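Local atomic coordinates of alpha-L-rhamnosidase (Streptomyces avermitilis, PDB entry 3W5M), a protein that hydrolyses terminal non-reducing alpha-L-rhamnose residues from rhamnosides such as naringin, rutin, hesperidin and gum arabic, and binds L-rhamnose through a calcium-dependent carbohydrate-binding module. Residues 673-678 with 727-732; 695-700 with 765-770; 735-740 with 789-794; 705-710 with 775-780. One frame throughout, in Å; residues are numbered along the deposited sequence.

Contact 1. Residues 673-678 with 727-732; sequences TSDGAF and LRYLEK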
loop_
_atom_site.group_PDB
_atom_site.type_symbol
_atom_site.label_atom_id
_atom_site.label_comp_id
_atom_site.label_asym_id
_atom_site.label_seq_id
_atom_site.Cartn_x
_atom_site.Cartn_y
_atom_site.Cartn_z
ATOM N N THR A 673 -1.768 21.068 4.294
ATOM C CA THR A 673 -1.085 22.027 5.169
ATOM C C THR A 673 -2.044 23.133 5.565
ATOM O O THR A 673 -3.110 23.286 4.946
ATOM C CB THR A 673 0.129 22.672 4.510
ATOM O OG1 THR A 673 -0.329 23.602 3.507
ATOM C CG2 THR A 673 1.035 21.600 3.914
ATOM N N SER A 674 -1.658 23.886 6.597
ATOM C CA SER A 674 -2.508 24.938 7.152
ATOM C C SER A 674 -2.759 26.042 6.129
ATOM O O SER A 674 -3.709 26.784 6.277
ATOM C CB SER A 674 -1.898 25.535 8.404
ATOM O OG SER A 674 -0.632 26.134 8.131
ATOM N N ASP A 675 -1.915 26.172 5.112
ATOM C CA ASP A 675 -2.208 27.147 4.056
ATOM C C ASP A 675 -2.871 26.518 2.819
ATOM O O ASP A 675 -2.968 27.134 1.744
ATOM C CB ASP A 675 -0.985 28.013 3.735
ATOM C CG ASP A 675 0.156 27.228 3.142
ATOM O OD1 ASP A 675 0.317 26.040 3.483
ATOM O OD2 ASP A 675 0.910 27.808 2.332
ATOM N N GLY A 676 -3.348 25.290 2.989
ATOM C CA GLY A 676 -4.227 24.638 1.995
ATOM C C GLY A 676 -3.526 23.833 0.919
ATOM O O GLY A 676 -4.146 23.417 -0.069
ATOM N N ALA A 677 -2.220 23.604 1.077
ATOM C CA ALA A 677 -1.504 22.853 0.069
ATOM C C ALA A 677 -1.668 21.335 0.331
ATOM O O ALA A 677 -1.373 20.867 1.432
ATOM C CB ALA A 677 -0.019 23.246 0.064
ATOM N N PHE A 678 -2.123 20.593 -0.678
ATOM C CA PHE A 678 -1.985 19.121 -0.632
ATOM C C PHE A 678 -0.488 18.727 -0.707
ATOM O O PHE A 678 0.281 19.327 -1.463
ATOM C CB PHE A 678 -2.784 18.497 -1.771
ATOM C CG PHE A 678 -4.293 18.558 -1.582
ATOM C CD1 PHE A 678 -4.889 18.017 -0.431
ATOM C CD2 PHE A 678 -5.128 19.126 -2.557
ATOM C CE1 PHE A 678 -6.274 18.055 -0.250
ATOM C CE2 PHE A 678 -6.515 19.133 -2.387
ATOM C CZ PHE A 678 -7.086 18.598 -1.225
ATOM N N LEU A 727 -7.491 25.460 -4.127
ATOM C CA LEU A 727 -7.584 26.463 -5.213
ATOM C C LEU A 727 -7.152 27.832 -4.714
ATOM O O LEU A 727 -6.515 28.620 -5.460
ATOM C CB LEU A 727 -9.005 26.524 -5.805
ATOM C CG LEU A 727 -9.426 25.356 -6.712
ATOM C CD1 LEU A 727 -10.919 25.390 -6.997
ATOM C CD2 LEU A 727 -8.621 25.269 -8.005
ATOM N N ARG A 728 -7.509 28.129 -3.465
ATOM C CA ARG A 728 -7.131 29.376 -2.807
ATOM C C ARG A 728 -5.610 29.451 -2.645
ATOM O O ARG A 728 -4.988 30.492 -2.941
ATOM C CB ARG A 728 -7.865 29.530 -1.485
ATOM C CG ARG A 728 -7.321 30.603 -0.569
ATOM C CD ARG A 728 -8.036 30.538 0.762
ATOM N NE ARG A 728 -9.411 31.017 0.655
ATOM C CZ ARG A 728 -10.322 30.877 1.618
ATOM N NH1 ARG A 728 -9.995 30.261 2.750
ATOM N NH2 ARG A 728 -11.558 31.349 1.451
ATOM N N TYR A 729 -5.010 28.338 -2.218
ATOM C CA TYR A 729 -3.559 28.199 -2.191
ATOM C C TYR A 729 -2.945 28.439 -3.565
ATOM O O TYR A 729 -1.945 29.154 -3.682
ATOM C CB TYR A 729 -3.138 26.794 -1.673
ATOM C CG TYR A 729 -1.660 26.513 -1.886
ATOM C CD1 TYR A 729 -0.711 26.886 -0.928
ATOM C CD2 TYR A 729 -1.210 25.898 -3.065
ATOM C CE1 TYR A 729 0.647 26.657 -1.143
ATOM C CE2 TYR A 729 0.133 25.630 -3.262
ATOM C CZ TYR A 729 1.049 26.029 -2.314
ATOM O OH TYR A 729 2.367 25.773 -2.552
ATOM N N LEU A 730 -3.527 27.858 -4.603
ATOM C CA LEU A 730 -2.941 27.931 -5.932
ATOM C C LEU A 730 -3.037 29.348 -6.507
ATOM O O LEU A 730 -2.137 29.800 -7.213
ATOM C CB LEU A 730 -3.627 26.952 -6.875
ATOM C CG LEU A 730 -3.298 25.457 -6.664
ATOM C CD1 LEU A 730 -4.207 24.634 -7.557
ATOM C CD2 LEU A 730 -1.825 25.119 -6.919
ATOM N N GLU A 731 -4.139 30.030 -6.226
ATOM C CA GLU A 731 -4.296 31.423 -6.677
ATOM C C GLU A 731 -3.297 32.345 -5.987
ATOM O O GLU A 731 -2.719 33.226 -6.623
ATOM C CB GLU A 731 -5.727 31.910 -6.444
ATOM C CG GLU A 731 -5.938 33.376 -6.788
ATOM C CD GLU A 731 -7.368 33.694 -7.205
ATOM O OE1 GLU A 731 -8.316 33.156 -6.586
ATOM O OE2 GLU A 731 -7.542 34.494 -8.159
ATOM N N LYS A 732 -3.080 32.135 -4.691
ATOM C CA LYS A 732 -2.088 32.909 -3.949
ATOM C C LYS A 732 -0.667 32.692 -4.502
ATOM O O LYS A 732 0.118 33.636 -4.611
ATOM C CB LYS A 732 -2.152 32.560 -2.465
ATOM C CG LYS A 732 -1.321 33.475 -1.585
ATOM C CD LYS A 732 -1.312 32.989 -0.144
ATOM C CE LYS A 732 -0.441 33.888 0.723
ATOM N NZ LYS A 732 0.018 33.141 1.924
HETATM O O HOH W 1 0.372 30.284 1.669
#
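In the (alpha/alpha)6-barrel domain, the loop bearing Asp675, Gly676 and Ala677 lies against Tyr729, near the end of helix 713-732. Ala677 sets its methyl over one ring face, a CH-pi contact with CB 3.7 Å from the centroid of the Tyr729 ring and 13° off its normal. The small alanine lets its methyl lie directly over the ring centre. Asp675 meets the same ring at its rim: OD2 lies in the ring plane, 3.7 Å from Tyr729 CE1, and the carboxylate stands 89° to the ring. Closer to the backbone, Asp675 O rests 3.4 Å from Tyr729 CB. With CG anti to the backbone N (chi1 169°), Tyr729 extends toward the loop. That loop is a type I beta turn from Thr673 to Gly676, where glycine suits the positive phi, since a CB at these backbone angles would be jammed against the carbonyl O of Asp675. Thr673 OG1 braces the turn, donating to Asp675 OD1 at 2.5 Å and accepting from Ala677 N at 3.1 Å. Cutting Tyr729 back to an alanine would probably open a gap beneath the Ala677 methyl and leave the turn less firmly seated on the helix. At the exposed rim a water donates to Asp675 OD2 (2.6 Å) and accepts from Lys732 NZ (2.9 Å), linking two groups of probably opposite charge, while His733 stacks on the Tyr729 ring.

Contact 2. Residues 695-700 with 765-770; sequences WGDAGV and AHSADL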
loop_
_atom_site.group_PDB
_atom_site.type_symbol
_atom_site.label_atom_id
_atom_site.label_comp_id
_atom_site.label_asym_id
_atom_site.label_seq_id
_atom_site.Cartn_x
_atom_site.Cartn_y
_atom_site.Cartn_z
ATOM N N TRP A 695 0.473 16.473 -8.646
ATOM C CA TRP A 695 0.696 15.650 -7.456
ATOM C C TRP A 695 -0.426 16.030 -6.470
ATOM O O TRP A 695 -1.422 15.321 -6.372
ATOM C CB TRP A 695 2.146 15.826 -6.903
ATOM C CG TRP A 695 3.092 14.768 -7.471
ATOM C CD1 TRP A 695 3.641 13.695 -6.788
ATOM C CD2 TRP A 695 3.511 14.623 -8.831
ATOM N NE1 TRP A 695 4.396 12.936 -7.629
ATOM C CE2 TRP A 695 4.329 13.467 -8.896
ATOM C CE3 TRP A 695 3.321 15.387 -10.005
ATOM C CZ2 TRP A 695 4.926 13.041 -10.083
ATOM C CZ3 TRP A 695 3.918 14.960 -11.186
ATOM C CH2 TRP A 695 4.706 13.798 -11.219
ATOM N N GLY A 696 -0.311 17.192 -5.832
ATOM C CA GLY A 696 -1.317 17.695 -4.910
ATOM C C GLY A 696 -2.712 17.678 -5.501
ATOM O O GLY A 696 -3.705 17.539 -4.753
ATOM N N ASP A 697 -2.811 17.770 -6.836
ATOM C CA ASP A 697 -4.110 17.723 -7.513
ATOM C C ASP A 697 -4.904 16.422 -7.370
ATOM O O ASP A 697 -6.089 16.388 -7.705
ATOM C CB ASP A 697 -3.956 18.114 -8.976
ATOM C CG ASP A 697 -3.465 19.534 -9.102
ATOM O OD1 ASP A 697 -4.285 20.464 -8.881
ATOM O OD2 ASP A 697 -2.245 19.698 -9.342
ATOM N N ALA A 698 -4.267 15.370 -6.847
ATOM C CA ALA A 698 -4.973 14.154 -6.510
ATOM C C ALA A 698 -6.157 14.424 -5.597
ATOM O O ALA A 698 -7.159 13.711 -5.659
ATOM C CB ALA A 698 -4.030 13.139 -5.868
ATOM N N GLY A 699 -6.031 15.432 -4.743
ATOM C CA GLY A 699 -7.122 15.876 -3.849
ATOM C C GLY A 699 -8.414 16.285 -4.558
ATOM O O GLY A 699 -9.482 16.288 -3.946
ATOM N N VAL A 700 -8.302 16.663 -5.839
ATOM C CA VAL A 700 -9.431 16.992 -6.708
ATOM C C VAL A 700 -9.778 15.846 -7.679
ATOM O O VAL A 700 -10.955 15.459 -7.833
ATOM C CB VAL A 700 -9.117 18.265 -7.556
ATOM C CG1 VAL A 700 -10.417 18.839 -8.125
ATOM C CG2 VAL A 700 -8.338 19.281 -6.737
ATOM N N ALA A 765 -5.949 25.241 -13.771
ATOM C CA ALA A 765 -7.201 25.359 -14.520
ATOM C C ALA A 765 -8.065 24.123 -14.381
ATOM O O ALA A 765 -9.266 24.244 -14.134
ATOM C CB ALA A 765 -6.922 25.609 -15.999
ATOM N N HIS A 766 -7.459 22.947 -14.559
ATOM C CA HIS A 766 -8.201 21.688 -14.518
ATOM C C HIS A 766 -8.846 21.473 -13.140
ATOM O O HIS A 766 -9.997 20.990 -13.050
ATOM C CB HIS A 766 -7.286 20.502 -14.839
ATOM C CG HIS A 766 -8.009 19.195 -14.995
ATOM N ND1 HIS A 766 -9.002 18.994 -15.928
ATOM C CD2 HIS A 766 -7.861 18.015 -14.343
ATOM C CE1 HIS A 766 -9.435 17.748 -15.851
ATOM N NE2 HIS A 766 -8.763 17.133 -14.893
ATOM N N SER A 767 -8.092 21.793 -12.087
ATOM C CA SER A 767 -8.643 21.742 -10.733
ATOM C C SER A 767 -9.832 22.703 -10.544
ATOM O O SER A 767 -10.822 22.338 -9.914
ATOM C CB SER A 767 -7.569 21.983 -9.683
ATOM O OG SER A 767 -6.784 20.824 -9.574
ATOM N N ALA A 768 -9.742 23.914 -11.098
ATOM C CA ALA A 768 -10.871 24.847 -11.062
ATOM C C ALA A 768 -12.095 24.298 -11.808
ATOM O O ALA A 768 -13.236 24.462 -11.354
ATOM C CB ALA A 768 -10.464 26.210 -11.640
ATOM N N ASP A 769 -11.844 23.661 -12.951
ATOM C CA ASP A 769 -12.865 23.045 -13.806
ATOM C C ASP A 769 -13.563 21.941 -13.014
ATOM O O ASP A 769 -14.798 21.881 -12.944
ATOM C CB ASP A 769 -12.188 22.459 -15.048
ATOM C CG ASP A 769 -13.154 21.813 -16.034
ATOM O OD1 ASP A 769 -14.382 21.735 -15.804
ATOM O OD2 ASP A 769 -12.672 21.368 -17.091
ATOM N N LEU A 770 -12.768 21.057 -12.419
ATOM C CA LEU A 770 -13.368 19.970 -11.671
ATOM C C LEU A 770 -14.147 20.465 -10.472
ATOM O O LEU A 770 -15.220 19.916 -10.159
ATOM C CB LEU A 770 -12.316 18.949 -11.245
ATOM C CG LEU A 770 -11.687 18.101 -12.341
ATOM C CD1 LEU A 770 -10.802 17.036 -11.678
ATOM C CD2 LEU A 770 -12.697 17.491 -13.306
#
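The carboxylate of Asp697 is the flat group at the centre of this buried contact, and Ser767 OG donates to its OD1 at 2.6 Å. The hydroxyl arrives on the anti side of OD1, 27° out of the carboxylate plane. OD1 also accepts from Trp726 NE1, while OD2 takes the backbone N-H of Gly694, so three donors hold the group and fix its rotation. The other flat group, the His766 ring, has Leu770 CG 4.0 Å above one face, offset toward the rim.

Val700 packs beside the hydrogen bond and divides its branches: CG2 lies 3.6 Å from Ser767 OG, and CG1, anti to the backbone N (chi1 -163°), makes an apolar contact with Leu770 CB at 3.7 Å. Serine fits because it is small enough to sit beside valine yet can donate a hydrogen bond to a buried carboxylate. Without this carboxylate, as with an alanine here, the Ser767 hydroxyl, the Trp726 indole and the Gly694 N-H are likely to lose the acceptor oxygens that hold them.

Asp697 belongs to a type I beta turn, Trp695 to Ala698, which leads into helix 698-710 and begins with the rhamnose-binding Trp695. Helix 713-732 lies close by, its Val723 and Trp726 touching Val700, while on helix 756-777 Ala768 packs on Leu788 and Phe789 of helix 783-800.

Contact 3. Residues 735-740 with 789-794; sequences DGLLRP and FTRIRK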
loop_
_atom_site.group_PDB
_atom_site.type_symbol
_atom_site.label_atom_id
_atom_site.label_comp_id
_atom_site.label_asym_id
_atom_site.label_seq_id
_atom_site.Cartn_x
_atom_site.Cartn_y
_atom_site.Cartn_z
ATOM N N ASP A 735 0.909 34.233 -10.562
ATOM C CA ASP A 735 1.029 35.636 -10.970
ATOM C C ASP A 735 0.166 35.810 -12.224
ATOM O O ASP A 735 0.462 35.228 -13.260
ATOM C CB ASP A 735 2.519 35.969 -11.206
ATOM C CG ASP A 735 2.758 37.434 -11.660
ATOM O OD1 ASP A 735 1.797 38.183 -11.931
ATOM O OD2 ASP A 735 3.936 37.826 -11.757
ATOM N N GLY A 736 -0.919 36.581 -12.104
ATOM C CA GLY A 736 -1.949 36.681 -13.152
ATOM C C GLY A 736 -2.415 35.312 -13.592
ATOM O O GLY A 736 -2.635 35.071 -14.778
ATOM N N LEU A 737 -2.486 34.400 -12.612
ATOM C CA LEU A 737 -2.956 33.021 -12.765
ATOM C C LEU A 737 -1.962 32.061 -13.412
ATOM O O LEU A 737 -2.283 30.891 -13.631
ATOM C CB LEU A 737 -4.327 32.975 -13.454
ATOM C CG LEU A 737 -5.402 33.808 -12.745
ATOM C CD1 LEU A 737 -6.623 33.893 -13.643
ATOM C CD2 LEU A 737 -5.760 33.248 -11.366
ATOM N N LEU A 738 -0.754 32.546 -13.714
ATOM C CA LEU A 738 0.267 31.682 -14.281
ATOM C C LEU A 738 1.036 31.096 -13.122
ATOM O O LEU A 738 1.402 31.812 -12.194
ATOM C CB LEU A 738 1.207 32.459 -15.225
ATOM C CG LEU A 738 0.530 33.213 -16.382
ATOM C CD1 LEU A 738 1.606 33.862 -17.256
ATOM C CD2 LEU A 738 -0.400 32.315 -17.210
ATOM N N ARG A 739 1.267 29.785 -13.164
ATOM C CA ARG A 739 1.967 29.133 -12.062
ATOM C C ARG A 739 3.474 29.043 -12.328
ATOM O O ARG A 739 3.888 28.941 -13.490
ATOM C CB ARG A 739 1.352 27.744 -11.816
ATOM C CG ARG A 739 -0.059 27.849 -11.233
ATOM C CD ARG A 739 -0.019 27.763 -9.712
ATOM N NE ARG A 739 0.455 26.438 -9.274
ATOM C CZ ARG A 739 1.133 26.216 -8.144
ATOM N NH1 ARG A 739 1.437 27.214 -7.338
ATOM N NH2 ARG A 739 1.513 24.975 -7.826
ATOM N N PRO A 740 4.289 29.037 -11.247
ATOM C CA PRO A 740 5.752 28.894 -11.356
ATOM C C PRO A 740 6.179 27.611 -12.074
ATOM O O PRO A 740 5.444 26.622 -12.057
ATOM C CB PRO A 740 6.215 28.846 -9.891
ATOM C CG PRO A 740 5.125 29.447 -9.090
ATOM C CD PRO A 740 3.847 29.193 -9.844
ATOM N N PHE A 789 -12.073 29.119 -13.553
ATOM C CA PHE A 789 -11.655 28.297 -14.692
ATOM C C PHE A 789 -11.530 29.112 -15.974
ATOM O O PHE A 789 -10.488 29.052 -16.638
ATOM C CB PHE A 789 -12.602 27.111 -14.925
ATOM C CG PHE A 789 -12.282 26.304 -16.156
ATOM C CD1 PHE A 789 -10.999 25.809 -16.375
ATOM C CD2 PHE A 789 -13.269 26.027 -17.093
ATOM C CE1 PHE A 789 -10.708 25.052 -17.500
ATOM C CE2 PHE A 789 -12.988 25.270 -18.226
ATOM C CZ PHE A 789 -11.698 24.786 -18.439
ATOM N N THR A 790 -12.586 29.865 -16.298
ATOM C CA THR A 790 -12.591 30.798 -17.462
ATOM C C THR A 790 -11.354 31.719 -17.463
ATOM O O THR A 790 -10.695 31.896 -18.491
ATOM C CB THR A 790 -13.851 31.688 -17.435
ATOM O OG1 THR A 790 -15.012 30.854 -17.417
ATOM C CG2 THR A 790 -13.911 32.591 -18.678
ATOM N N ARG A 791 -11.052 32.301 -16.304
ATOM C CA ARG A 791 -9.933 33.250 -16.199
ATOM C C ARG A 791 -8.564 32.600 -16.339
ATOM O O ARG A 791 -7.677 33.163 -16.979
ATOM C CB ARG A 791 -10.036 34.095 -14.947
ATOM C CG ARG A 791 -11.191 35.070 -15.017
ATOM C CD ARG A 791 -11.194 36.015 -13.837
ATOM N NE ARG A 791 -11.619 35.350 -12.615
ATOM C CZ ARG A 791 -10.815 35.060 -11.597
ATOM N NH1 ARG A 791 -9.521 35.359 -11.650
ATOM N NH2 ARG A 791 -11.305 34.459 -10.525
ATOM N N ILE A 792 -8.399 31.392 -15.792
ATOM C CA ILE A 792 -7.158 30.658 -15.970
ATOM C C ILE A 792 -6.961 30.181 -17.389
ATOM O O ILE A 792 -5.843 30.259 -17.919
ATOM C CB ILE A 792 -7.044 29.436 -15.040
ATOM C CG1 ILE A 792 -7.209 29.865 -13.590
ATOM C CG2 ILE A 792 -5.650 28.810 -15.197
ATOM C CD1 ILE A 792 -7.419 28.682 -12.646
ATOM N N ARG A 793 -8.025 29.650 -17.998
ATOM C CA ARG A 793 -7.939 29.209 -19.382
ATOM C C ARG A 793 -7.507 30.373 -20.292
ATOM O O ARG A 793 -6.736 30.158 -21.213
ATOM C CB ARG A 793 -9.251 28.608 -19.884
ATOM C CG ARG A 793 -9.191 28.163 -21.331
ATOM C CD ARG A 793 -10.270 27.184 -21.718
ATOM N NE ARG A 793 -11.598 27.640 -21.342
ATOM C CZ ARG A 793 -12.682 26.866 -21.353
ATOM N NH1 ARG A 793 -12.597 25.575 -21.724
ATOM N NH2 ARG A 793 -13.854 27.384 -20.988
ATOM N N LYS A 794 -8.018 31.569 -20.032
ATOM C CA LYS A 794 -7.662 32.725 -20.877
ATOM C C LYS A 794 -6.193 33.112 -20.691
ATOM O O LYS A 794 -5.467 33.301 -21.664
ATOM C CB LYS A 794 -8.536 33.943 -20.621
ATOM C CG LYS A 794 -8.558 34.836 -21.850
ATOM C CD LYS A 794 -8.528 36.321 -21.539
ATOM C CE LYS A 794 -8.492 37.117 -22.847
ATOM N NZ LYS A 794 -8.615 38.590 -22.646
#
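Leu737, at the tip of a type I' beta turn from Asp735 to Leu738, plugs the loop after helix 713-732 onto Arg791 and Ile792 of helix 783-800. The turn is closed by reciprocal backbone hydrogen bonds, Asp735 N to Leu738 O and Leu738 N to Asp735 O, both 3.0 Å. Its two central residues take positive phi, which comes easily to Gly736 but is unusual for a leucine; here the backbone aims the Leu737 side chain at the helix.

Across the contact the packing is by van der Waals contact. One branch of Leu737 does the touching: CD1 lies 3.6 Å from Arg791 C, against the helix backbone, and 4.1 Å from Ile792 CG1. Ile792 is buried and also meets Phe764 and Ala765 of helix 756-777, a branched apolar residue suited to packing against both helix 756-777 and Leu737.

Charge enters at the exposed margin. Arg791 forms a salt bridge from NE to Asp787 OD2, one helical turn earlier, and touches Glu731. Its aliphatic root serves the leucine, with CB 3.7 Å from Leu737 CD1, and its chain bends at chi3 (-73°), bringing NH1 to 3.8 Å from that same CD1 methyl.

Contact 4. Residues 705-710 with 775-780; sequences ALYQAY and ATELGK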
loop_
_atom_site.group_PDB
_atom_site.type_symbol
_atom_site.label_atom_id
_atom_site.label_comp_id
_atom_site.label_asym_id
_atom_site.label_seq_id
_atom_site.Cartn_x
_atom_site.Cartn_y
_atom_site.Cartn_z
ATOM N N ALA A 705 -12.657 11.009 -9.971
ATOM C CA ALA A 705 -12.579 9.678 -10.551
ATOM C C ALA A 705 -13.522 8.686 -9.827
ATOM O O ALA A 705 -14.200 7.899 -10.485
ATOM C CB ALA A 705 -11.119 9.188 -10.574
ATOM N N LEU A 706 -13.599 8.753 -8.497
ATOM C CA LEU A 706 -14.519 7.871 -7.738
ATOM C C LEU A 706 -15.963 8.234 -8.052
ATOM O O LEU A 706 -16.797 7.381 -8.245
ATOM C CB LEU A 706 -14.287 7.942 -6.235
ATOM C CG LEU A 706 -12.933 7.500 -5.649
ATOM C CD1 LEU A 706 -12.811 7.719 -4.146
ATOM C CD2 LEU A 706 -12.641 6.020 -5.969
ATOM N N TYR A 707 -16.236 9.517 -8.179
ATOM C CA TYR A 707 -17.581 9.917 -8.547
ATOM C C TYR A 707 -18.007 9.390 -9.935
ATOM O O TYR A 707 -19.112 8.842 -10.092
ATOM C CB TYR A 707 -17.742 11.430 -8.430
ATOM C CG TYR A 707 -19.126 11.848 -8.808
ATOM C CD1 TYR A 707 -20.209 11.526 -7.969
ATOM C CD2 TYR A 707 -19.381 12.530 -9.995
ATOM C CE1 TYR A 707 -21.501 11.897 -8.299
ATOM C CE2 TYR A 707 -20.677 12.913 -10.328
ATOM C CZ TYR A 707 -21.723 12.582 -9.471
ATOM O OH TYR A 707 -23.031 12.929 -9.762
ATOM N N GLN A 708 -17.146 9.540 -10.937
ATOM C CA GLN A 708 -17.391 8.981 -12.257
ATOM C C GLN A 708 -17.628 7.453 -12.248
ATOM O O GLN A 708 -18.563 6.949 -12.896
ATOM C CB GLN A 708 -16.243 9.342 -13.203
ATOM C CG GLN A 708 -16.275 10.815 -13.556
ATOM C CD GLN A 708 -17.533 11.154 -14.342
ATOM O OE1 GLN A 708 -17.816 10.532 -15.372
ATOM N NE2 GLN A 708 -18.310 12.102 -13.841
ATOM N N ALA A 709 -16.802 6.717 -11.502
ATOM C CA ALA A 709 -16.917 5.255 -11.498
ATOM C C ALA A 709 -18.081 4.745 -10.676
ATOM O O ALA A 709 -18.737 3.750 -11.061
ATOM C CB ALA A 709 -15.616 4.599 -11.019
ATOM N N TYR A 710 -18.338 5.397 -9.550
ATOM C CA TYR A 710 -19.273 4.838 -8.559
ATOM C C TYR A 710 -20.516 5.708 -8.369
ATOM O O TYR A 710 -21.519 5.240 -7.835
ATOM C CB TYR A 710 -18.601 4.548 -7.205
ATOM C CG TYR A 710 -17.422 3.630 -7.362
ATOM C CD1 TYR A 710 -17.604 2.289 -7.713
ATOM C CD2 TYR A 710 -16.121 4.100 -7.170
ATOM C CE1 TYR A 710 -16.511 1.442 -7.877
ATOM C CE2 TYR A 710 -15.025 3.263 -7.337
ATOM C CZ TYR A 710 -15.220 1.931 -7.683
ATOM O OH TYR A 710 -14.103 1.104 -7.874
ATOM N N ALA A 775 -19.316 21.194 -7.605
ATOM C CA ALA A 775 -20.307 22.118 -7.045
ATOM C C ALA A 775 -21.639 21.849 -7.718
ATOM O O ALA A 775 -22.690 21.787 -7.050
ATOM C CB ALA A 775 -19.871 23.571 -7.258
ATOM N N THR A 776 -21.584 21.682 -9.039
ATOM C CA THR A 776 -22.756 21.422 -9.873
ATOM C C THR A 776 -23.447 20.103 -9.477
ATOM O O THR A 776 -24.646 20.088 -9.224
ATOM C CB THR A 776 -22.386 21.450 -11.376
ATOM O OG1 THR A 776 -21.927 22.768 -11.714
ATOM C CG2 THR A 776 -23.559 21.108 -12.265
ATOM N N GLU A 777 -22.694 19.011 -9.399
ATOM C CA GLU A 777 -23.289 17.740 -8.967
ATOM C C GLU A 777 -23.925 17.799 -7.587
ATOM O O GLU A 777 -24.917 17.120 -7.329
ATOM C CB GLU A 777 -22.267 16.603 -9.035
ATOM C CG GLU A 777 -21.735 16.343 -10.450
ATOM C CD GLU A 777 -22.812 15.926 -11.451
ATOM O OE1 GLU A 777 -23.563 14.968 -11.180
ATOM O OE2 GLU A 777 -22.912 16.551 -12.525
ATOM N N LEU A 778 -23.359 18.601 -6.698
ATOM C CA LEU A 778 -23.868 18.714 -5.328
ATOM C C LEU A 778 -24.975 19.762 -5.173
ATOM O O LEU A 778 -25.412 20.010 -4.054
ATOM C CB LEU A 778 -22.734 19.054 -4.362
ATOM C CG LEU A 778 -21.634 17.995 -4.202
ATOM C CD1 LEU A 778 -20.470 18.559 -3.403
ATOM C CD2 LEU A 778 -22.210 16.786 -3.505
ATOM N N GLY A 779 -25.398 20.384 -6.280
ATOM C CA GLY A 779 -26.405 21.463 -6.248
ATOM C C GLY A 779 -25.930 22.701 -5.513
ATOM O O GLY A 779 -26.729 23.446 -4.974
ATOM N N LYS A 780 -24.621 22.919 -5.478
ATOM C CA LYS A 780 -24.049 24.106 -4.862
ATOM C C LYS A 780 -23.841 25.169 -5.944
ATOM O O LYS A 780 -24.036 24.898 -7.128
ATOM C CB LYS A 780 -22.724 23.772 -4.176
ATOM C CG LYS A 780 -22.864 22.966 -2.893
ATOM C CD LYS A 780 -21.509 22.778 -2.231
ATOM C CE LYS A 780 -21.648 22.125 -0.862
ATOM N NZ LYS A 780 -21.749 23.111 0.252
#
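Tyr707 of helix 698-710 reaches across to Glu777, in the last turn of helix 756-777, and ties together two helices of the (alpha/alpha)6 barrel. Along the first segment, Ala705 comes first, its small side chain allowing close approach to Ala648 and Pro649 of helix 641-654, and Leu706 fills in against Leu661 and Leu665 of helix 658-671.

Tyr707 then carries the whole contact. CG is anti to the backbone N (chi1 180°), which sends the ring toward the other helix; the backbones stay well apart, with CA of Tyr707 9.7 Å from CA of Glu777, a separation that a long phenol side chain can span. After it, Tyr710 ends the segment with its OH bonded to Ser657 N.

On the far side, the helix stops in a Schellman motif: Lys780 N bonds to Ala775 O at 2.7 Å and Gly779 N to Thr776 O at 3.1 Å, with Gly779 taking the positive phi. Glu777, just before this stop, folds back at chi2 (-61°), laying its CG 3.6 Å from Tyr707 CE2. Its carboxylate is turned 48° from the ring, and Tyr707 OH donates to Glu777 OE1 on the anti side in a short bond of 2.5 Å.

How the contacts relate
Read from the N terminus, contact 1 opens first and closes at helix 713-732, so the loop after helix 658-671 is tied to a later helix. Contacts 2 and 4 open within that span and close beyond it, on helix 756-777; both cross contact 1 and each other, joining helices 698-710 and 756-777 at two places with centres about 14 Å apart. Contact 3 starts after contact 1 has closed, crosses contacts 2 and 4, and brings in helix 783-800. Phe678 and Leu727 of contact 1 pack on contact 2, Leu730 meets Arg739 of contact 3, and Ala765 meets Ile792 between contacts 2 and 3, so that helices 713-732, 756-777 and 783-800 and the loops beside them are held together.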